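Local coordinates for serpin (PDB 5HGC), which probably inhibits serine proteases as a member of the serpin family, and binds cortisol, at residues F22-F36 and I278-M291. Sequence-based numbering, arbitrary orientation. Where two conformers were deposited one is given.
Sequences FFREVTQEAPNKNIF and ISGSYEISNTLRKM
With F22 CG swung away from its own backbone N (chi1 -172°) and T287 CG2 likewise, the T287 methyl can lie over one face of the F22 ring, a CH-pi contact with CG2 3.9 Å from the ring centroid. I284 CG2 and L288 CD2 reach the edge of the same ring. M291 SD approaches it obliquely, 4.1 Å from F22 CD2, as a Met-aromatic contact. E25, a turn further along helix 12-29, and M291 run past each other in opposite directions. E25 OE1 lies against the aliphatic chain of K290, 3.9 Å from K290 CD. K290 NZ stays 4.1 Å from E29 OE1, too far for a salt bridge.

Between strands 35-37 and 265-283, Y282 OH accepts a nearly straight hydrogen bond from F36 N (3.0 Å, 170°). F36 O lies at the edge of the Y282 ring. A phenylalanine in place of Y282 would probably leave F36 N without the acceptor it has here. I278 CG2 covers one face of the F36 ring, and G280 CA makes a CA-H...O contact with F36 O (3.1 Å). Strand 316-325 pairs with strand 265-283 and also touches F36. The contact thus packs helix 12-29 (helix A) and sheet B strand 35-37 against a sheet A strand, residues 278-283, and the following helix 285-290 (helix I), as in the serpin fold.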
ATOM      1  N   PHE A  22       0.197  10.756  -2.821  1.00 31.82           N
ATOM      2  CA  PHE A  22       1.458  10.123  -2.570  1.00 30.84           C
ATOM      3  C   PHE A  22       1.966   9.553  -3.877  1.00 31.54           C
ATOM      4  O   PHE A  22       3.152   9.799  -4.224  1.00 31.73           O
ATOM      5  CB  PHE A  22       1.345   9.044  -1.491  1.00 29.02           C
ATOM      6  CG  PHE A  22       2.669   8.487  -1.062  1.00 27.81           C
ATOM      7  CD1 PHE A  22       3.279   7.470  -1.777  1.00 26.70           C
ATOM      8  CD2 PHE A  22       3.306   8.969   0.095  1.00 27.04           C
ATOM      9  CE1 PHE A  22       4.519   6.964  -1.374  1.00 29.31           C
ATOM     10  CE2 PHE A  22       4.529   8.452   0.515  1.00 24.89           C
ATOM     11  CZ  PHE A  22       5.156   7.463  -0.230  1.00 26.27           C
ATOM     12  N   PHE A  23       1.080   8.797  -4.567  1.00 29.15           N
ATOM     13  CA  PHE A  23       1.354   8.206  -5.884  1.00 30.77           C
ATOM     14  C   PHE A  23       1.852   9.224  -6.928  1.00 31.99           C
ATOM     15  O   PHE A  23       2.883   8.957  -7.580  1.00 28.56           O
ATOM     16  CB  PHE A  23       0.112   7.503  -6.457  1.00 32.33           C
ATOM     17  CG  PHE A  23       0.386   6.736  -7.723  1.00 32.86           C
ATOM     18  CD1 PHE A  23       1.298   5.672  -7.740  1.00 34.35           C
ATOM     19  CD2 PHE A  23      -0.217   7.094  -8.913  1.00 34.14           C
ATOM     20  CE1 PHE A  23       1.563   4.931  -8.897  1.00 32.19           C
ATOM     21  CE2 PHE A  23       0.060   6.360 -10.086  1.00 34.47           C
ATOM     22  CZ  PHE A  23       0.941   5.272 -10.074  1.00 31.21           C
ATOM     23  N   ARG A  24       1.133  10.362  -7.071  1.00 31.06           N
ATOM     24  CA  ARG A  24       1.530  11.451  -7.996  1.00 35.23           C
ATOM     25  C   ARG A  24       2.941  11.928  -7.718  1.00 38.40           C
ATOM     26  O   ARG A  24       3.739  11.993  -8.650  1.00 41.72           O
ATOM     27  CB  ARG A  24       0.480  12.599  -8.122  1.00 36.54           C
ATOM     28  CG  ARG A  24      -0.883  12.063  -8.623  1.00 39.91           C
ATOM     29  CD  ARG A  24      -1.895  13.089  -9.074  1.00 42.58           C
ATOM     30  NE  ARG A  24      -2.460  13.904  -7.994  1.00 49.82           N
ATOM     31  CZ  ARG A  24      -3.396  13.511  -7.116  1.00 49.36           C
ATOM     32  NH1 ARG A  24      -3.887  12.276  -7.131  1.00 53.44           N
ATOM     33  NH2 ARG A  24      -3.836  14.360  -6.190  1.00 44.62           N
ATOM     34  N   GLU A  25       3.252  12.159  -6.431  1.00 42.10           N
ATOM     35  CA  GLU A  25       4.575  12.592  -5.944  1.00 41.87           C
ATOM     36  C   GLU A  25       5.682  11.634  -6.257  1.00 42.17           C
ATOM     37  O   GLU A  25       6.721  12.033  -6.781  1.00 51.51           O
ATOM     38  CB  GLU A  25       4.588  12.839  -4.426  1.00 45.48           C
ATOM     39  CG  GLU A  25       4.000  14.160  -3.948  1.00 53.20           C
ATOM     40  CD  GLU A  25       4.677  15.422  -4.534  1.00 60.13           C
ATOM     41  OE1 GLU A  25       5.850  15.390  -5.049  1.00 55.03           O
ATOM     42  OE2 GLU A  25       3.996  16.473  -4.446  1.00 55.89           O
ATOM     43  N   VAL A  26       5.471  10.364  -5.942  0.56 40.79           N
ATOM     44  CA  VAL A  26       6.520   9.358  -6.081  0.56 39.86           C
ATOM     45  C   VAL A  26       6.859   9.038  -7.548  0.56 41.38           C
ATOM     46  O   VAL A  26       8.011   8.748  -7.861  0.56 42.22           O
ATOM     47  CB  VAL A  26       6.220   8.104  -5.204  0.56 39.14           C
ATOM     48  CG1 VAL A  26       5.038   7.292  -5.729  0.56 35.31           C
ATOM     49  CG2 VAL A  26       7.466   7.242  -5.012  0.56 40.07           C
ATOM     50  N   THR A  27       5.865   9.111  -8.437  1.00 43.41           N
ATOM     51  CA  THR A  27       6.084   8.851  -9.878  1.00 47.63           C
ATOM     52  C   THR A  27       6.866  10.003 -10.569  1.00 52.24           C
ATOM     53  O   THR A  27       7.647   9.751 -11.489  1.00 55.43           O
ATOM     54  CB  THR A  27       4.781   8.498 -10.642  1.00 40.29           C
ATOM     55  OG1 THR A  27       3.790   9.513 -10.413  1.00 39.41           O
ATOM     56  CG2 THR A  27       4.253   7.161 -10.180  1.00 40.40           C
ATOM     57  N   GLN A  28       6.659  11.245 -10.122  1.00 54.75           N
ATOM     58  CA  GLN A  28       7.615  12.341 -10.404  1.00 60.85           C
ATOM     59  C   GLN A  28       9.077  12.086  -9.984  1.00 64.70           C
ATOM     60  O   GLN A  28       9.940  12.034 -10.850  1.00 76.54           O
ATOM     61  CB  GLN A  28       7.156  13.618  -9.792  1.00 55.44           C
ATOM     62  CG  GLN A  28       5.907  14.129 -10.426  1.00 62.33           C
ATOM     63  CD  GLN A  28       5.598  15.475  -9.851  1.00 80.89           C
ATOM     64  OE1 GLN A  28       4.731  15.605  -8.982  1.00 84.35           O
ATOM     65  NE2 GLN A  28       6.366  16.489 -10.274  1.00 81.46           N
ATOM     66  N   GLU A  29       9.366  11.907  -8.692  1.00 59.26           N
ATOM     67  CA  GLU A  29      10.736  11.642  -8.284  1.00 63.99           C
ATOM     68  C   GLU A  29      11.381  10.359  -8.886  1.00 69.06           C
ATOM     69  O   GLU A  29      12.596  10.169  -8.741  1.00 75.29           O
ATOM     70  CB  GLU A  29      10.943  11.793  -6.750  1.00 69.47           C
ATOM     71  CG  GLU A  29      10.653  10.564  -5.866  1.00 87.61           C
ATOM     72  CD  GLU A  29      10.232  10.891  -4.401  1.00 99.48           C
ATOM     73  OE1 GLU A  29       9.446  11.850  -4.137  1.00 97.44           O
ATOM     74  OE2 GLU A  29      10.671  10.156  -3.482  1.00 93.66           O
ATOM     75  N   ALA A  30      10.599   9.500  -9.562  1.00 62.51           N
ATOM     76  CA  ALA A  30      11.122   8.217 -10.169  1.00 67.53           C
ATOM     77  C   ALA A  30      10.314   7.716 -11.400  1.00 65.90           C
ATOM     78  O   ALA A  30       9.654   6.660 -11.320  1.00 59.98           O
ATOM     79  CB  ALA A  30      11.281   7.094  -9.115  1.00 55.71           C
ATOM     80  N   PRO A  31      10.416   8.441 -12.547  1.00 63.75           N
ATOM     81  CA  PRO A  31       9.398   8.423 -13.608  1.00 58.22           C
ATOM     82  C   PRO A  31       9.292   7.147 -14.430  1.00 56.25           C
ATOM     83  O   PRO A  31       8.277   6.987 -15.118  1.00 53.16           O
ATOM     84  CB  PRO A  31       9.785   9.627 -14.511  1.00 55.53           C
ATOM     85  CG  PRO A  31      10.792  10.398 -13.732  1.00 54.60           C
ATOM     86  CD  PRO A  31      11.523   9.335 -12.932  1.00 61.88           C
ATOM     87  N   ASN A  32      10.287   6.254 -14.349  1.00 56.99           N
ATOM     88  CA  ASN A  32      10.328   5.052 -15.212  1.00 60.39           C
ATOM     89  C   ASN A  32      10.626   3.782 -14.503  1.00 58.00           C
ATOM     90  O   ASN A  32      11.188   2.825 -15.081  1.00 55.31           O
ATOM     91  CB  ASN A  32      11.374   5.230 -16.310  1.00 69.62           C
ATOM     92  CG  ASN A  32      11.006   6.343 -17.232  1.00 73.88           C
ATOM     93  OD1 ASN A  32      11.516   7.453 -17.083  1.00 78.97           O
ATOM     94  ND2 ASN A  32      10.029   6.092 -18.123  1.00 69.66           N
ATOM     95  N   LYS A  33      10.288   3.784 -13.226  1.00 62.07           N
ATOM     96  CA  LYS A  33      10.632   2.663 -12.363  1.00 55.48           C
ATOM     97  C   LYS A  33       9.352   2.030 -11.818  1.00 43.49           C
ATOM     98  O   LYS A  33       8.302   2.690 -11.709  1.00 36.49           O
ATOM     99  CB  LYS A  33      11.596   3.130 -11.245  1.00 61.53           C
ATOM    100  CG  LYS A  33      13.029   3.418 -11.700  1.00 64.83           C
ATOM    101  CD  LYS A  33      13.750   2.123 -12.081  1.00 78.26           C
ATOM    102  CE  LYS A  33      14.825   2.309 -13.149  1.00 77.97           C
ATOM    103  NZ  LYS A  33      16.101   2.685 -12.491  1.00 78.31           N
ATOM    104  N   ASN A  34       9.435   0.743 -11.519  1.00 37.69           N
ATOM    105  CA  ASN A  34       8.492   0.103 -10.595  1.00 35.20           C
ATOM    106  C   ASN A  34       8.155   0.991  -9.365  1.00 35.37           C
ATOM    107  O   ASN A  34       9.047   1.580  -8.718  1.00 37.82           O
ATOM    108  CB  ASN A  34       9.052  -1.261 -10.191  1.00 32.53           C
ATOM    109  CG  ASN A  34       8.979  -2.273 -11.327  1.00 36.35           C
ATOM    110  OD1 ASN A  34       8.416  -1.986 -12.389  1.00 40.33           O
ATOM    111  ND2 ASN A  34       9.518  -3.466 -11.109  1.00 35.76           N
ATOM    112  N   ILE A  35       6.871   1.178  -9.109  1.00 32.29           N
ATOM    113  CA  ILE A  35       6.452   1.724  -7.832  1.00 30.35           C
ATOM    114  C   ILE A  35       5.564   0.711  -7.163  1.00 31.98           C
ATOM    115  O   ILE A  35       4.631   0.235  -7.796  1.00 37.72           O
ATOM    116  CB  ILE A  35       5.685   3.017  -8.011  1.00 30.87           C
ATOM    117  CG1 ILE A  35       6.551   4.031  -8.790  1.00 32.34           C
ATOM    118  CG2 ILE A  35       5.182   3.566  -6.652  1.00 31.00           C
ATOM    119  CD1 ILE A  35       7.743   4.576  -8.027  1.00 30.89           C
ATOM    120  N   PHE A  36       5.848   0.372  -5.899  1.00 30.92           N
ATOM    121  CA  PHE A  36       4.969  -0.510  -5.101  1.00 29.66           C
ATOM    122  C   PHE A  36       4.960  -0.191  -3.622  1.00 27.96           C
ATOM    123  O   PHE A  36       5.972  -0.344  -2.958  1.00 30.25           O
ATOM    124  CB  PHE A  36       5.313  -1.982  -5.292  1.00 26.72           C
ATOM    125  CG  PHE A  36       4.222  -2.887  -4.836  1.00 28.95           C
ATOM    126  CD1 PHE A  36       3.083  -3.079  -5.635  1.00 27.96           C
ATOM    127  CD2 PHE A  36       4.288  -3.524  -3.596  1.00 28.02           C
ATOM    128  CE1 PHE A  36       2.037  -3.883  -5.223  1.00 25.11           C
ATOM    129  CE2 PHE A  36       3.236  -4.326  -3.169  1.00 28.61           C
ATOM    130  CZ  PHE A  36       2.112  -4.499  -3.975  1.00 29.11           C
ATOM    131  N   ILE A 278       6.497  -8.547  -6.463  1.00 30.30           N
ATOM    132  CA  ILE A 278       7.077  -7.212  -6.441  1.00 30.48           C
ATOM    133  C   ILE A 278       7.320  -6.670  -4.996  1.00 33.31           C
ATOM    134  O   ILE A 278       6.500  -6.920  -4.126  1.00 32.33           O
ATOM    135  CB  ILE A 278       6.251  -6.258  -7.360  1.00 28.85           C
ATOM    136  CG1 ILE A 278       7.073  -4.985  -7.674  1.00 32.23           C
ATOM    137  CG2 ILE A 278       4.856  -6.016  -6.789  1.00 25.52           C
ATOM    138  CD1 ILE A 278       6.366  -3.968  -8.550  1.00 37.08           C
ATOM    139  N   SER A 279       8.452  -5.965  -4.769  1.00 36.72           N
ATOM    140  CA  SER A 279       8.767  -5.234  -3.515  1.00 33.93           C
ATOM    141  C   SER A 279       8.868  -3.775  -3.809  1.00 33.06           C
ATOM    142  O   SER A 279       9.396  -3.389  -4.831  1.00 35.73           O
ATOM    143  CB  SER A 279      10.157  -5.582  -2.971  1.00 37.11           C
ATOM    144  OG  SER A 279      10.182  -6.830  -2.367  1.00 44.55           O
ATOM    145  N   GLY A 280       8.435  -2.945  -2.889  1.00 30.97           N
ATOM    146  CA  GLY A 280       8.844  -1.559  -2.923  1.00 34.32           C
ATOM    147  C   GLY A 280       9.439  -1.277  -1.546  1.00 37.14           C
ATOM    148  O   GLY A 280       8.918  -1.762  -0.514  1.00 34.48           O
ATOM    149  N   SER A 281      10.523  -0.508  -1.519  1.00 35.72           N
ATOM    150  CA  SER A 281      11.224  -0.262  -0.261  1.00 37.58           C
ATOM    151  C   SER A 281      11.652   1.163  -0.245  1.00 33.84           C
ATOM    152  O   SER A 281      12.493   1.526  -1.018  1.00 38.72           O
ATOM    153  CB  SER A 281      12.437  -1.161  -0.173  1.00 37.17           C
ATOM    154  OG  SER A 281      12.777  -1.304   1.180  1.00 48.99           O
ATOM    155  N   TYR A 282      11.048   2.001   0.570  1.00 32.69           N
ATOM    156  CA  TYR A 282      11.375   3.428   0.480  1.00 36.42           C
ATOM    157  C   TYR A 282      11.635   4.108   1.829  1.00 36.81           C
ATOM    158  O   TYR A 282      10.992   3.805   2.824  1.00 36.99           O
ATOM    159  CB  TYR A 282      10.291   4.206  -0.298  1.00 39.60           C
ATOM    160  CG  TYR A 282       9.778   3.507  -1.526  1.00 42.60           C
ATOM    161  CD1 TYR A 282      10.363   3.731  -2.750  1.00 45.36           C
ATOM    162  CD2 TYR A 282       8.712   2.603  -1.451  1.00 44.38           C
ATOM    163  CE1 TYR A 282       9.911   3.088  -3.883  1.00 50.95           C
ATOM    164  CE2 TYR A 282       8.247   1.945  -2.581  1.00 50.26           C
ATOM    165  CZ  TYR A 282       8.852   2.196  -3.802  1.00 51.93           C
ATOM    166  OH  TYR A 282       8.449   1.541  -4.944  1.00 45.27           O
ATOM    167  N   GLU A 283      12.581   5.036   1.847  1.00 35.57           N
ATOM    168  CA  GLU A 283      12.634   6.014   2.907  1.00 35.15           C
ATOM    169  C   GLU A 283      11.758   7.163   2.395  1.00 35.02           C
ATOM    170  O   GLU A 283      12.078   7.759   1.391  1.00 42.28           O
ATOM    171  CB  GLU A 283      14.095   6.406   3.230  1.00 33.56           C
ATOM    172  CG  GLU A 283      14.357   7.057   4.605  1.00 34.90           C
ATOM    173  CD  GLU A 283      13.656   8.398   4.815  1.00 41.36           C
ATOM    174  OE1 GLU A 283      13.647   9.246   3.895  1.00 51.05           O
ATOM    175  OE2 GLU A 283      13.083   8.633   5.906  1.00 45.55           O
ATOM    176  N   ILE A 284      10.647   7.446   3.074  1.00 35.96           N
ATOM    177  CA  ILE A 284       9.546   8.268   2.525  1.00 35.66           C
ATOM    178  C   ILE A 284       9.422   9.710   3.054  1.00 41.19           C
ATOM    179  O   ILE A 284       8.425  10.396   2.768  1.00 43.67           O
ATOM    180  CB  ILE A 284       8.180   7.537   2.648  1.00 34.68           C
ATOM    181  CG1 ILE A 284       7.884   7.104   4.096  1.00 33.27           C
ATOM    182  CG2 ILE A 284       8.088   6.335   1.690  1.00 31.94           C
ATOM    183  CD1 ILE A 284       6.411   6.741   4.326  1.00 32.02           C
ATOM    184  N   SER A 285      10.433  10.154   3.811  1.00 41.86           N
ATOM    185  CA  SER A 285      10.537  11.513   4.346  1.00 46.87           C
ATOM    186  C   SER A 285      10.317  12.635   3.343  1.00 51.03           C
ATOM    187  O   SER A 285       9.455  13.481   3.599  1.00 57.60           O
ATOM    188  CB  SER A 285      11.901  11.723   4.977  1.00 50.82           C
ATOM    189  OG  SER A 285      11.956  11.063   6.209  1.00 61.59           O
ATOM    190  N   ASN A 286      11.083  12.665   2.232  1.00 47.94           N
ATOM    191  CA  ASN A 286      10.988  13.762   1.251  1.00 51.13           C
ATOM    192  C   ASN A 286       9.587  13.898   0.770  1.00 54.26           C
ATOM    193  O   ASN A 286       9.076  15.039   0.634  1.00 51.37           O
ATOM    194  CB  ASN A 286      11.757  13.493  -0.038  1.00 60.71           C
ATOM    195  CG  ASN A 286      13.201  13.233   0.177  1.00 70.11           C
ATOM    196  OD1 ASN A 286      13.741  13.408   1.275  1.00 79.75           O
ATOM    197  ND2 ASN A 286      13.854  12.791  -0.886  1.00 74.94           N
ATOM    198  N   THR A 287       9.002  12.720   0.467  1.00 44.36           N
ATOM    199  CA  THR A 287       7.714  12.609  -0.175  1.00 39.62           C
ATOM    200  C   THR A 287       6.729  13.228   0.783  1.00 42.62           C
ATOM    201  O   THR A 287       5.953  14.096   0.382  1.00 46.19           O
ATOM    202  CB  THR A 287       7.355  11.147  -0.482  1.00 38.45           C
ATOM    203  OG1 THR A 287       8.446  10.507  -1.161  1.00 34.54           O
ATOM    204  CG2 THR A 287       6.110  11.081  -1.329  1.00 35.39           C
ATOM    205  N   LEU A 288       6.809  12.842   2.061  1.00 39.72           N
ATOM    206  CA  LEU A 288       5.903  13.393   3.055  1.00 39.48           C
ATOM    207  C   LEU A 288       6.200  14.864   3.350  1.00 40.69           C
ATOM    208  O   LEU A 288       5.264  15.630   3.612  1.00 40.68           O
ATOM    209  CB  LEU A 288       5.869  12.536   4.332  1.00 39.96           C
ATOM    210  CG  LEU A 288       5.553  11.055   4.079  1.00 43.67           C
ATOM    211  CD1 LEU A 288       5.840  10.324   5.354  1.00 39.00           C
ATOM    212  CD2 LEU A 288       4.143  10.744   3.577  1.00 34.93           C
ATOM    213  N   ARG A 289       7.478  15.263   3.321  1.00 43.43           N
ATOM    214  CA  ARG A 289       7.836  16.697   3.439  1.00 47.38           C
ATOM    215  C   ARG A 289       7.116  17.491   2.343  1.00 48.94           C
ATOM    216  O   ARG A 289       6.376  18.453   2.645  1.00 47.00           O
ATOM    217  CB  ARG A 289       9.337  16.929   3.390  1.00 53.47           C
ATOM    218  CG  ARG A 289      10.038  16.913   4.733  1.00 65.84           C
ATOM    219  CD  ARG A 289      11.521  17.279   4.592  1.00 80.70           C
ATOM    220  NE  ARG A 289      12.330  16.223   3.943  1.00 87.90           N
ATOM    221  CZ  ARG A 289      13.091  15.312   4.574  1.00 85.95           C
ATOM    222  NH1 ARG A 289      13.777  14.401   3.859  1.00 66.94           N
ATOM    223  NH2 ARG A 289      13.176  15.298   5.914  1.00 77.01           N
ATOM    224  N   LYS A 290       7.267  17.027   1.090  1.00 48.59           N
ATOM    225  CA  LYS A 290       6.575  17.614  -0.053  1.00 43.53           C
ATOM    226  C   LYS A 290       5.077  17.593   0.154  1.00 42.14           C
ATOM    227  O   LYS A 290       4.397  18.446  -0.381  1.00 43.71           O
ATOM    228  CB  LYS A 290       6.937  16.934  -1.367  1.00 45.92           C
ATOM    229  CG  LYS A 290       8.286  17.335  -1.888  1.00 57.21           C
ATOM    230  CD  LYS A 290       8.896  16.274  -2.796  1.00 71.13           C
ATOM    231  CE  LYS A 290      10.378  16.578  -3.042  1.00 77.61           C
ATOM    232  NZ  LYS A 290      11.273  15.387  -3.209  1.00 78.33           N
ATOM    233  N   MET A 291       4.530  16.650   0.920  1.00 39.63           N
ATOM    234  CA  MET A 291       3.069  16.669   1.127  1.00 38.55           C
ATOM    235  C   MET A 291       2.622  17.516   2.293  1.00 41.11           C
ATOM    236  O   MET A 291       1.420  17.562   2.621  1.00 42.93           O
ATOM    237  CB  MET A 291       2.511  15.284   1.219  1.00 37.07           C
ATOM    238  CG  MET A 291       2.602  14.605  -0.125  1.00 39.00           C
ATOM    239  SD  MET A 291       2.194  12.883   0.077  1.00 42.47           S
ATOM    240  CE  MET A 291       0.421  13.076   0.455  1.00 33.33           C
TER